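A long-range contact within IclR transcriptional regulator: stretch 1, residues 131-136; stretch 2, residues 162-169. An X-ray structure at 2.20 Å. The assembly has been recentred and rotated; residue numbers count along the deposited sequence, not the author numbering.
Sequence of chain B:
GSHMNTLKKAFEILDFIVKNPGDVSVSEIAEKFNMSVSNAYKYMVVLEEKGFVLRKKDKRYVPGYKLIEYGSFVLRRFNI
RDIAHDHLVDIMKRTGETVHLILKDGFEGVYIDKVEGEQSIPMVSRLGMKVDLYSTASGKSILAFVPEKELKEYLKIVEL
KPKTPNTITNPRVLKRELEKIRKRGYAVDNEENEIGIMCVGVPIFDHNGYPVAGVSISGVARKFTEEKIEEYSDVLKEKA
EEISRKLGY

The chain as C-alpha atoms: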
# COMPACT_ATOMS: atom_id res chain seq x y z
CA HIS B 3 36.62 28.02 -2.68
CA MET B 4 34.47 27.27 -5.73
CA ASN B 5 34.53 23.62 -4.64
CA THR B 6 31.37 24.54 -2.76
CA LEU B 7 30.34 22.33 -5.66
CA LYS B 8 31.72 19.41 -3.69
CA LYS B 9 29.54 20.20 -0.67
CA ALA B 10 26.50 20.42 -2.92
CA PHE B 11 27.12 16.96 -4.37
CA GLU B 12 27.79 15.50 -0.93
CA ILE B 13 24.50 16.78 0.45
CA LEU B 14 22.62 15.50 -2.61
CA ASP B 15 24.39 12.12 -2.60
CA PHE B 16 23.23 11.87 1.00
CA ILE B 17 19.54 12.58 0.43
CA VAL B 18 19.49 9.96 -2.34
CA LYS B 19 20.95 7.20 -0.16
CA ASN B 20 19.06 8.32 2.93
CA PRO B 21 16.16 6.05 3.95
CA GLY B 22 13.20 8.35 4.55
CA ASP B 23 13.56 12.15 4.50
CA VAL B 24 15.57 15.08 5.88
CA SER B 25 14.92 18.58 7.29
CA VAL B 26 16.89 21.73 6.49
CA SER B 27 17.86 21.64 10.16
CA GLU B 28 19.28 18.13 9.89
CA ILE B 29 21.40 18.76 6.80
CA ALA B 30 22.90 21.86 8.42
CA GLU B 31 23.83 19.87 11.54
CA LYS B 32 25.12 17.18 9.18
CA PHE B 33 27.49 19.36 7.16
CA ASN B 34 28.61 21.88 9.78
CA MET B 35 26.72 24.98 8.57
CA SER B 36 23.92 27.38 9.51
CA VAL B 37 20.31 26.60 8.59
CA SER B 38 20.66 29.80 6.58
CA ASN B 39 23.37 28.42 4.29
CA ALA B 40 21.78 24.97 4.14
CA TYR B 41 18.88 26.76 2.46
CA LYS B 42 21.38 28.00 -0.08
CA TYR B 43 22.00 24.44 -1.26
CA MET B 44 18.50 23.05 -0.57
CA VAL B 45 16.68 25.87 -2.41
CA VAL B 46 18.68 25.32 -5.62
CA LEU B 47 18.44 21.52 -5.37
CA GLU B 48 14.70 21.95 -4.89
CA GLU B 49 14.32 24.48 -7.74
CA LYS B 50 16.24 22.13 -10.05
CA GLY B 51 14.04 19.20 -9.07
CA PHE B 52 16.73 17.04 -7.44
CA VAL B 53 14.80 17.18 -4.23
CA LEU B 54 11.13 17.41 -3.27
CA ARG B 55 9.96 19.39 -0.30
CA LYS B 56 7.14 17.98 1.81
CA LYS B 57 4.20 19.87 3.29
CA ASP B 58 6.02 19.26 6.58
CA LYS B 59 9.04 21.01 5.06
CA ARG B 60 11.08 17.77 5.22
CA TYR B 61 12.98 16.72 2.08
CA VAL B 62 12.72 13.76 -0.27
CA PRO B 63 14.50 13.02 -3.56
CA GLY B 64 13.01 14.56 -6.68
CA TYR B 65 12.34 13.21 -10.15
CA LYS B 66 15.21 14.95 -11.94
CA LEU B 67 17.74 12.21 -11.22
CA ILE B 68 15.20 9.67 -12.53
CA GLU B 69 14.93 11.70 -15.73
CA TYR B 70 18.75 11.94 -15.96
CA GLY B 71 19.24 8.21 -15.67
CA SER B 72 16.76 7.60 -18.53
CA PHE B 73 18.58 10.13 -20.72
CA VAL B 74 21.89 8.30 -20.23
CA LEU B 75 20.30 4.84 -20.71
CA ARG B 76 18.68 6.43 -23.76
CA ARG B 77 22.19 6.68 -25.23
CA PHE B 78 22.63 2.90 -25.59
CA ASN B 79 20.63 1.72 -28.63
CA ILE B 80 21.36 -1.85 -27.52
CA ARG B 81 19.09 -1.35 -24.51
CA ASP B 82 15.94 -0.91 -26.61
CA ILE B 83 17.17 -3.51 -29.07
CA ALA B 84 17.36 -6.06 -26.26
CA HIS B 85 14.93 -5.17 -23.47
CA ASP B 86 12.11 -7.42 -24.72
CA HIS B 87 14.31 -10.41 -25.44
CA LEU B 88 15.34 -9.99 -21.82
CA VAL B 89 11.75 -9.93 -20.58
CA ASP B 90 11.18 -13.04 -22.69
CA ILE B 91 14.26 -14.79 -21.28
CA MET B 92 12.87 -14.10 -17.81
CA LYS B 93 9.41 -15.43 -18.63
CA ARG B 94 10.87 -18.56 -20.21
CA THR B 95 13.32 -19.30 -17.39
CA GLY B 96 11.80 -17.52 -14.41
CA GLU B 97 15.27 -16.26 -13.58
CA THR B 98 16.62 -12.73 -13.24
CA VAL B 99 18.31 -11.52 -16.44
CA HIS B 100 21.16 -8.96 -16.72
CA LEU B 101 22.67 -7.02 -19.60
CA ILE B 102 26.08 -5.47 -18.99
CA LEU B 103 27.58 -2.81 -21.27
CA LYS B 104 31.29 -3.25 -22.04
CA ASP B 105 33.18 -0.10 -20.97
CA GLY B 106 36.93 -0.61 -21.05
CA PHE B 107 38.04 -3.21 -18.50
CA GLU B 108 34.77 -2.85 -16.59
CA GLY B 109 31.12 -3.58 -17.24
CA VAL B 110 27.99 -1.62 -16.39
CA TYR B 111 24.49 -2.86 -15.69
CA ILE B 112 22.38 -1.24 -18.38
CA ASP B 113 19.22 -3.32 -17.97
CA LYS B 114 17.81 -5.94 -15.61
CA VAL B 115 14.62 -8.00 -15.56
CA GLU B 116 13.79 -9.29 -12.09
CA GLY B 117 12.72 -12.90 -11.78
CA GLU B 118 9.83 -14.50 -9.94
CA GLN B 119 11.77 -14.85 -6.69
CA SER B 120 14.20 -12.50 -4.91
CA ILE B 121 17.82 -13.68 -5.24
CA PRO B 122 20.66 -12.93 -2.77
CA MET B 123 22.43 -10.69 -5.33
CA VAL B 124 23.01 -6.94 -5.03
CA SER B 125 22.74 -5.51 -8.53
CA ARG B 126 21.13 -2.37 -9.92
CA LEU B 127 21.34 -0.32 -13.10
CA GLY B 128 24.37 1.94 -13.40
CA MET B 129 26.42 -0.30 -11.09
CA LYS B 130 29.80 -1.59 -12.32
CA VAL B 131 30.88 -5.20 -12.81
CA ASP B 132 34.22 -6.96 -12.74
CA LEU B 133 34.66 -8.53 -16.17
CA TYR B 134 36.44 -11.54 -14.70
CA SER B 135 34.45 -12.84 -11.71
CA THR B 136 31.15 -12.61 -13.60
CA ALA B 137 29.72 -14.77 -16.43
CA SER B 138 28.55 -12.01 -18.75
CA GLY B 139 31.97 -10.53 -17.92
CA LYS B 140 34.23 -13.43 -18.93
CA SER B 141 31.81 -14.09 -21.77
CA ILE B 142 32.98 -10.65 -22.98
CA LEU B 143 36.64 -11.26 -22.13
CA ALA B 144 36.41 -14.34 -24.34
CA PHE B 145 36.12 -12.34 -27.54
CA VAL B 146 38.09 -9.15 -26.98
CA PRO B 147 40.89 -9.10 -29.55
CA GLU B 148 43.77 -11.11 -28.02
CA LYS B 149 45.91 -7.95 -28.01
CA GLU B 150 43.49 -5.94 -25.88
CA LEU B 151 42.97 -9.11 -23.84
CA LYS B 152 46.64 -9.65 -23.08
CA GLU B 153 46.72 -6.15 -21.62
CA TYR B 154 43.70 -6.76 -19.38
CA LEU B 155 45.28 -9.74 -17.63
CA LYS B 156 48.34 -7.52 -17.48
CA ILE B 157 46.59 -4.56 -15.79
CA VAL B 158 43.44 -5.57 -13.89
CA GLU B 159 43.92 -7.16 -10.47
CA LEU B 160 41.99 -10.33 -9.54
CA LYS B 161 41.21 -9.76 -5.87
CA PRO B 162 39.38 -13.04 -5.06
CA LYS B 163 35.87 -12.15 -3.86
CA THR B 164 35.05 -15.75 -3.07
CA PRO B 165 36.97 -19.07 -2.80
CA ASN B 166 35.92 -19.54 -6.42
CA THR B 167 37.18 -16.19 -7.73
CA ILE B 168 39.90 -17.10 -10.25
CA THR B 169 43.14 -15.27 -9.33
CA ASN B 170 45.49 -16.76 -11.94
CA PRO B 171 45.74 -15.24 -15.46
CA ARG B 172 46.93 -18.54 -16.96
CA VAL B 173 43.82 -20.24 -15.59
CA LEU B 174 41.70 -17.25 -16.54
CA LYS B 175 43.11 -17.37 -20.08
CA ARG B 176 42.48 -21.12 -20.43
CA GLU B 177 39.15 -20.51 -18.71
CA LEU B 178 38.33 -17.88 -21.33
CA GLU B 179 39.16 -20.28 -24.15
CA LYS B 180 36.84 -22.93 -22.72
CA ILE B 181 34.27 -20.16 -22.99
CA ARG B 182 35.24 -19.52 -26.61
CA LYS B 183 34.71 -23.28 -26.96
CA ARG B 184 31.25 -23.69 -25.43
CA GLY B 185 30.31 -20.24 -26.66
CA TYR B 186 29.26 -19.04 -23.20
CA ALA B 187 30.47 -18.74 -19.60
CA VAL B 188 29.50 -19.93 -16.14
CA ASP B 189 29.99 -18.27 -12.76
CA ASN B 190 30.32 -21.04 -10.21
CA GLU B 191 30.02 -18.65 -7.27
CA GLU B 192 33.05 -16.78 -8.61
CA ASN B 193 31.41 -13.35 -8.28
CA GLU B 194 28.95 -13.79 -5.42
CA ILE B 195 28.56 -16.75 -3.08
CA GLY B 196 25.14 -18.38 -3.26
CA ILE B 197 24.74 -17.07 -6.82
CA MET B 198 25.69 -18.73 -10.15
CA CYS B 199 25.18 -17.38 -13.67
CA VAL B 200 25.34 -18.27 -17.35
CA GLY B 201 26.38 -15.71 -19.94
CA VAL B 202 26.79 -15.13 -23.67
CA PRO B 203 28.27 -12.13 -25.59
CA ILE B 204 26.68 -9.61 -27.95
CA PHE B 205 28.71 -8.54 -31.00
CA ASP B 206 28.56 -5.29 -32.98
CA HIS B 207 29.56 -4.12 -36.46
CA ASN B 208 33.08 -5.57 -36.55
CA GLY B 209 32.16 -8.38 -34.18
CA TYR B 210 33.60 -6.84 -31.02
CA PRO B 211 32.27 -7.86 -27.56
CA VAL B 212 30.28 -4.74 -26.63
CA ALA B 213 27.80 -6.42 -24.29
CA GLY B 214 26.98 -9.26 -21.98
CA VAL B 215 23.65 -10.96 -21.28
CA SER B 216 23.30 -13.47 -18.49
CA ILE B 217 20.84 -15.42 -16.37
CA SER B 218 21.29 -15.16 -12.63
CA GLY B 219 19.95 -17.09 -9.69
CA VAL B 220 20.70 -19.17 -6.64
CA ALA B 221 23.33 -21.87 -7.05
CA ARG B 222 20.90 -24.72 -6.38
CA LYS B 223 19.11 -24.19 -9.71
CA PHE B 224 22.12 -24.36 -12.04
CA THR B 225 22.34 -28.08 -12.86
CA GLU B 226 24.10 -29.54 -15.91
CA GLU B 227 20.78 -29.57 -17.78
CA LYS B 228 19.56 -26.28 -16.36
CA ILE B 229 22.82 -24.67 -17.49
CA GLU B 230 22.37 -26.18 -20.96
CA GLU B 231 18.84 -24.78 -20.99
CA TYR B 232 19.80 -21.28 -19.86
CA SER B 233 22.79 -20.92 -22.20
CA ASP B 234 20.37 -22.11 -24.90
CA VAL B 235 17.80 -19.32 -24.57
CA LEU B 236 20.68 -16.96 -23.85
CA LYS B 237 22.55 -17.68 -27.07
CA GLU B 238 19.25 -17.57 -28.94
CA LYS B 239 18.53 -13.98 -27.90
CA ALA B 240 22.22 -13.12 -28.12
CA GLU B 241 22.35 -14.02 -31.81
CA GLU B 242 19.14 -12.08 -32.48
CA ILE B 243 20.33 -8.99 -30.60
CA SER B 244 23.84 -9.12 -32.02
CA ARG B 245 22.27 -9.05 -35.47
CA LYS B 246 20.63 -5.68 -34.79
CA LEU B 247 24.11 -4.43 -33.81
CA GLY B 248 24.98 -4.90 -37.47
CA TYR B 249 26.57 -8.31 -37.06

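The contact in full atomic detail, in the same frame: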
# COMPACT_ATOMS: atom_id res chain seq x y z
N VAL B 131 30.56 -3.79 -13.03
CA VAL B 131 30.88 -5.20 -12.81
C VAL B 131 32.24 -5.63 -13.30
O VAL B 131 32.67 -5.28 -14.41
CB VAL B 131 29.84 -6.15 -13.44
CG1 VAL B 131 28.49 -5.93 -12.81
CG2 VAL B 131 29.77 -5.94 -14.91
N ASP B 132 32.91 -6.41 -12.45
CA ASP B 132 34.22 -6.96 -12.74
C ASP B 132 34.02 -7.91 -13.91
O ASP B 132 33.19 -8.81 -13.84
CB ASP B 132 34.76 -7.72 -11.54
CG ASP B 132 34.87 -6.84 -10.31
OD1 ASP B 132 35.51 -5.77 -10.40
OD2 ASP B 132 34.33 -7.23 -9.25
N LEU B 133 34.78 -7.70 -14.99
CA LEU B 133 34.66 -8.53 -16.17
C LEU B 133 35.29 -9.91 -16.04
O LEU B 133 35.29 -10.68 -17.00
CB LEU B 133 35.28 -7.82 -17.38
CG LEU B 133 34.44 -6.74 -18.08
CD1 LEU B 133 35.26 -6.09 -19.20
CD2 LEU B 133 33.18 -7.37 -18.66
N TYR B 134 35.81 -10.24 -14.86
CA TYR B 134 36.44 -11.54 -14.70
C TYR B 134 35.72 -12.50 -13.76
O TYR B 134 35.68 -13.70 -14.03
CB TYR B 134 37.88 -11.38 -14.22
CG TYR B 134 38.02 -10.79 -12.83
CD1 TYR B 134 37.97 -9.41 -12.61
CD2 TYR B 134 38.19 -11.62 -11.72
CE1 TYR B 134 38.08 -8.88 -11.33
CE2 TYR B 134 38.29 -11.11 -10.44
CZ TYR B 134 38.24 -9.74 -10.25
OH TYR B 134 38.33 -9.24 -8.97
N SER B 135 35.15 -11.98 -12.67
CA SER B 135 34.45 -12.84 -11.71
C SER B 135 32.97 -13.05 -12.05
O SER B 135 32.25 -13.70 -11.31
CB SER B 135 34.56 -12.28 -10.29
OG SER B 135 33.87 -11.05 -10.17
N THR B 136 32.54 -12.49 -13.18
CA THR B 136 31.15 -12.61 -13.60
C THR B 136 31.03 -13.31 -14.97
O THR B 136 31.92 -13.18 -15.81
CB THR B 136 30.50 -11.21 -13.63
OG1 THR B 136 29.08 -11.35 -13.74
CG2 THR B 136 31.01 -10.41 -14.81
N PRO B 162 40.37 -11.97 -5.25
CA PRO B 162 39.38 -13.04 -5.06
C PRO B 162 38.25 -12.65 -4.09
O PRO B 162 38.47 -12.50 -2.89
CB PRO B 162 40.23 -14.20 -4.54
CG PRO B 162 41.32 -13.50 -3.78
CD PRO B 162 41.69 -12.39 -4.73
N LYS B 163 37.05 -12.52 -4.64
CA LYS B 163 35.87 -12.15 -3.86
C LYS B 163 35.24 -13.35 -3.16
O LYS B 163 34.48 -13.21 -2.20
CB LYS B 163 34.84 -11.46 -4.76
CG LYS B 163 35.24 -10.06 -5.19
CD LYS B 163 34.38 -9.55 -6.32
CE LYS B 163 34.60 -10.37 -7.58
NZ LYS B 163 36.05 -10.41 -7.97
N THR B 164 35.56 -14.53 -3.66
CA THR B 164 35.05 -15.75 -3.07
C THR B 164 35.99 -16.90 -3.43
O THR B 164 36.66 -16.86 -4.46
CB THR B 164 33.59 -16.03 -3.56
OG1 THR B 164 33.44 -15.62 -4.93
CG2 THR B 164 32.59 -15.27 -2.70
N PRO B 165 36.09 -17.92 -2.56
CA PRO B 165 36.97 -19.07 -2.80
C PRO B 165 36.93 -19.63 -4.22
O PRO B 165 37.69 -20.53 -4.57
CB PRO B 165 36.52 -20.10 -1.75
CG PRO B 165 35.15 -19.60 -1.29
CD PRO B 165 35.32 -18.11 -1.32
N ASN B 166 36.04 -19.09 -5.05
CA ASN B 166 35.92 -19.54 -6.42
C ASN B 166 36.31 -18.44 -7.41
O ASN B 166 36.19 -18.61 -8.62
CB ASN B 166 34.49 -20.02 -6.69
CG ASN B 166 34.02 -21.07 -5.70
OD1 ASN B 166 32.99 -21.71 -5.90
ND2 ASN B 166 34.76 -21.24 -4.61
N THR B 167 36.77 -17.31 -6.89
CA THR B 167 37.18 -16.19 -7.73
C THR B 167 38.58 -16.48 -8.28
O THR B 167 39.57 -16.43 -7.54
CB THR B 167 37.24 -14.86 -6.94
OG1 THR B 167 36.06 -14.69 -6.15
CG2 THR B 167 37.37 -13.68 -7.89
N ILE B 168 38.64 -16.79 -9.57
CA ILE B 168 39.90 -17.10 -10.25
C ILE B 168 40.93 -15.97 -10.09
O ILE B 168 40.68 -14.83 -10.48
CB ILE B 168 39.65 -17.30 -11.76
CG1 ILE B 168 38.59 -18.38 -11.97
CG2 ILE B 168 40.94 -17.70 -12.46
CD1 ILE B 168 38.27 -18.64 -13.44
N THR B 169 42.10 -16.28 -9.53
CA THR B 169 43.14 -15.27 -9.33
C THR B 169 44.38 -15.48 -10.20
O THR B 169 45.36 -14.75 -10.09
CB THR B 169 43.56 -15.19 -7.84
OG1 THR B 169 42.39 -15.07 -7.02
CG2 THR B 169 44.45 -13.98 -7.59

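The contact is made mostly by side chains. Stretch 1 begins in a strand that started earlier in the chain and continues through a loop to T136, which sits just before a helix; stretch 2 has no regular helix or strand, but folds into a type I beta turn from T164 to T167. The backbones come nearest at S135 and T167, whose CA atoms lie 5.9 Å apart, and no clear hydrogen bond crosses between the stretches. About 211 Å² of surface, summed over both sides, is buried.

K163 contributes the most area. Its CB points toward stretch 1, and its chi angles run m, t, m, m. The trans chi2 carries the chain outward, while the two m torsions at chi3 and chi4 bend its end, bringing NZ to the hydroxyl end of the tyrosine instead of letting it run straight on. Lysine suits this place because a long, flexible methylene chain can lie along its neighbours and still deliver a charge. That charge meets D132, also directed toward the other stretch with chi1 m: D132 OD2 and K163 NZ are 3.8 Å apart, a long salt bridge. At such a separation the attraction is electrostatic rather than tightly directional, and the partly exposed setting of both residues should let solvent weaken it. K163 NZ also lies 2.8 Å from Y134 OH, so the ammonium group has both a carboxylate and a phenol oxygen nearby, at roughly a right angle to each other.

Y134 adopts chi1 p (66°) with chi2 at -83°, which sends the ring out from the loop toward stretch 2 and sets its hydroxyl beside the lysine. A tyrosine fits a buried site of this kind because its ring offers hydrocarbon surface while its far end remains polar. The methyl of T167 meets the ring at its edge, near the ring plane, with Y134 CE2 to T167 CG2 at 3.7 Å. The same methyl lies 4.0 Å from S135 CB, so CG2 packs against two consecutive residues of the loop.

T167 can serve both purposes because threonine carries a methyl and a hydroxyl on one carbon. With chi1 m (-47°), CG2 faces stretch 1 while OG1 turns back into its own turn, accepting a hydrogen bond from T164 N (2.5 Å to T167 OG1). The side chain thus braces the turn that presents it. I168 contributes chiefly through its backbone: its carbonyl O is 4.2 Å from Y134 CD2, whereas its side chain comes no nearer than 5.6 Å, from I168 CD1 to Y134 O.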